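Local structure of polyketide cyclase / dehydrase and lipid transport (Nitrosospira multiformis, 3P51) at residues A[62-67]-A[71-76]. The protein is of unknown function but probably binds a hydrophobic or lipid-like ligand, as do relatives of the Bet v 1-like clan. Sequence-based numbering, arbitrary orientation.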
loop_
_atom_site.group_PDB
_atom_site.type_symbol
_atom_site.label_atom_id
_atom_site.label_comp_id
_atom_site.label_asym_id
_atom_site.label_seq_id
_atom_site.Cartn_x
_atom_site.Cartn_y
_atom_site.Cartn_z
ATOM N N LEU A 62 4.985 6.892 18.035
ATOM C CA LEU A 62 4.002 6.815 16.953
ATOM C C LEU A 62 4.637 7.359 15.675
ATOM O O LEU A 62 5.050 8.531 15.622
ATOM C CB LEU A 62 2.752 7.635 17.309
ATOM C CG LEU A 62 1.528 7.588 16.390
ATOM C CD1 LEU A 62 0.994 6.159 16.254
ATOM C CD2 LEU A 62 0.434 8.515 16.922
ATOM N N ILE A 63 4.735 6.519 14.648
ATOM C CA ILE A 63 5.409 6.924 13.413
ATOM C C ILE A 63 4.437 7.087 12.242
ATOM O O ILE A 63 4.786 7.660 11.206
ATOM C CB ILE A 63 6.525 5.934 13.035
ATOM C CG1 ILE A 63 5.925 4.571 12.666
ATOM C CG2 ILE A 63 7.543 5.788 14.202
ATOM C CD1 ILE A 63 6.976 3.502 12.345
ATOM N N ALA A 64 3.222 6.562 12.397
ATOM C CA ALA A 64 2.178 6.776 11.405
ATOM C C ALA A 64 0.820 6.479 12.029
ATOM O O ALA A 64 0.693 5.590 12.878
ATOM C CB ALA A 64 2.408 5.911 10.153
ATOM N N TYR A 65 -0.183 7.237 11.602
ATOM C CA TYR A 65 -1.549 7.079 12.095
ATOM C C TYR A 65 -2.509 7.353 10.940
ATOM O O TYR A 65 -2.342 8.323 10.191
ATOM C CB TYR A 65 -1.809 8.058 13.240
ATOM C CG TYR A 65 -3.101 7.839 13.995
ATOM C CD1 TYR A 65 -3.096 7.263 15.258
ATOM C CD2 TYR A 65 -4.318 8.218 13.452
ATOM C CE1 TYR A 65 -4.285 7.069 15.967
ATOM C CE2 TYR A 65 -5.513 8.032 14.149
ATOM C CZ TYR A 65 -5.483 7.452 15.409
ATOM O OH TYR A 65 -6.656 7.260 16.112
ATOM N N SER A 66 -3.498 6.482 10.781
ATOM C CA SER A 66 -4.499 6.646 9.743
ATOM C C SER A 66 -5.907 6.466 10.306
ATOM O O SER A 66 -6.293 5.370 10.728
ATOM C CB SER A 66 -4.263 5.669 8.595
ATOM O OG SER A 66 -5.202 5.905 7.547
ATOM N N GLU A 67 -6.668 7.554 10.331
ATOM C CA GLU A 67 -8.054 7.482 10.746
ATOM C C GLU A 67 -8.844 6.787 9.636
ATOM O O GLU A 67 -9.720 5.962 9.907
ATOM C CB GLU A 67 -8.609 8.888 10.995
ATOM C CG GLU A 67 -10.111 8.930 11.243
ATOM C CD GLU A 67 -10.497 8.294 12.573
ATOM O OE1 GLU A 67 -9.608 8.091 13.430
ATOM O OE2 GLU A 67 -11.695 8.000 12.761
ATOM N N ARG A 71 -5.422 2.571 11.187
ATOM C CA ARG A 71 -4.118 1.958 11.398
ATOM C C ARG A 71 -3.249 2.799 12.322
ATOM O O ARG A 71 -3.251 4.024 12.235
ATOM C CB ARG A 71 -3.380 1.800 10.070
ATOM C CG ARG A 71 -2.040 1.098 10.229
ATOM C CD ARG A 71 -1.219 1.147 8.956
ATOM N NE ARG A 71 -1.980 0.731 7.781
ATOM C CZ ARG A 71 -2.145 -0.532 7.407
ATOM N NH1 ARG A 71 -1.622 -1.508 8.118
ATOM N NH2 ARG A 71 -2.835 -0.819 6.319
ATOM N N ILE A 72 -2.497 2.127 13.188
ATOM C CA ILE A 72 -1.532 2.770 14.064
ATOM C C ILE A 72 -0.178 2.095 13.831
ATOM O O ILE A 72 -0.086 0.876 13.909
ATOM C CB ILE A 72 -1.916 2.554 15.537
ATOM C CG1 ILE A 72 -3.244 3.232 15.864
ATOM C CG2 ILE A 72 -0.805 3.045 16.461
ATOM C CD1 ILE A 72 -3.677 3.030 17.308
HETATM N N MSE A 73 0.868 2.867 13.541
HETATM C CA MSE A 73 2.193 2.275 13.369
HETATM C C MSE A 73 3.172 2.943 14.305
HETATM O O MSE A 73 3.128 4.150 14.490
HETATM C CB MSE A 73 2.712 2.431 11.944
HETATM C CG MSE A 73 1.875 1.760 10.874
HETATM SE SE MSE A 73 2.706 1.977 9.099
HETATM C CE MSE A 73 4.545 1.734 9.665
ATOM N N TYR A 74 4.083 2.165 14.866
ATOM C CA TYR A 74 5.006 2.720 15.839
ATOM C C TYR A 74 6.342 2.009 15.791
ATOM O O TYR A 74 6.430 0.845 15.382
ATOM C CB TYR A 74 4.414 2.580 17.243
ATOM C CG TYR A 74 4.067 1.148 17.588
ATOM C CD1 TYR A 74 4.990 0.317 18.217
ATOM C CD2 TYR A 74 2.821 0.621 17.267
ATOM C CE1 TYR A 74 4.677 -1.007 18.521
ATOM C CE2 TYR A 74 2.500 -0.690 17.570
ATOM C CZ TYR A 74 3.428 -1.497 18.191
ATOM O OH TYR A 74 3.103 -2.800 18.483
ATOM N N SER A 75 7.385 2.710 16.229
ATOM C CA SER A 75 8.678 2.087 16.455
ATOM C C SER A 75 8.772 1.710 17.923
ATOM O O SER A 75 8.290 2.439 18.789
ATOM C CB SER A 75 9.814 3.050 16.099
ATOM O OG SER A 75 9.745 4.250 16.858
HETATM N N MSE A 76 9.374 0.560 18.204
HETATM C CA MSE A 76 9.752 0.238 19.572
HETATM C C MSE A 76 11.203 0.667 19.786
HETATM O O MSE A 76 12.128 0.029 19.288
HETATM C CB MSE A 76 9.608 -1.255 19.845
HETATM C CG MSE A 76 9.783 -1.596 21.306
HETATM SE SE MSE A 76 10.397 -3.435 21.548
HETATM C CE MSE A 76 8.776 -4.314 20.878
#
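A classic beta bulge sets Ile63 and Ala64 against the single residue Met73, a selenomethionine. The bulge shifts the register by one residue within the antiparallel hairpin of strands 58-66 and 71-78, part of the curved sheet of a Bet v 1-like fold. Met73 O accepts two hydrogen bonds, from Ile63 N at 2.9 Å and from Ala64 N at 3.2 Å. Both donors come from the same face of the carbonyl plane, and the Ala64 one stands well above it. Regular pairing resumes at Met73 N, which is hydrogen-bonded to Ala64 O at 2.8 Å. Ile63 carries CG1 between its backbone N and carbonyl carbon (chi1 66°). CG1 then lies against Met73 CB, and the extended CD1 runs on beside the Tyr74 backbone. The bent Met73 chain brings Met73 CE to 4.0 Å from Ile63 CD1. The CG2 branch meets Ser75 OG, which is hydrogen-bonded to Asp77 OD1. With an alanine in place of Ile63, both longer branches go, which would probably leave Met73 CE and the Ser75 side chain without their packing partner from this strand. Ala64 CB packs on Met73 CB and SE. At Ala64, Tyr65 and Ser66 the strand also pairs with a strand of the second subunit. Leu62, Tyr65, Ile72 and Tyr74 lie on the face opposite Ala64 and Met73. The Tyr65 ring lies alongside Ile72, and its OH is hydrogen-bonded to Arg22 O. Leu62 crosses Ile72 at about a right angle, bringing Leu62 CD1 to 3.6 Å from Ile72 CG2.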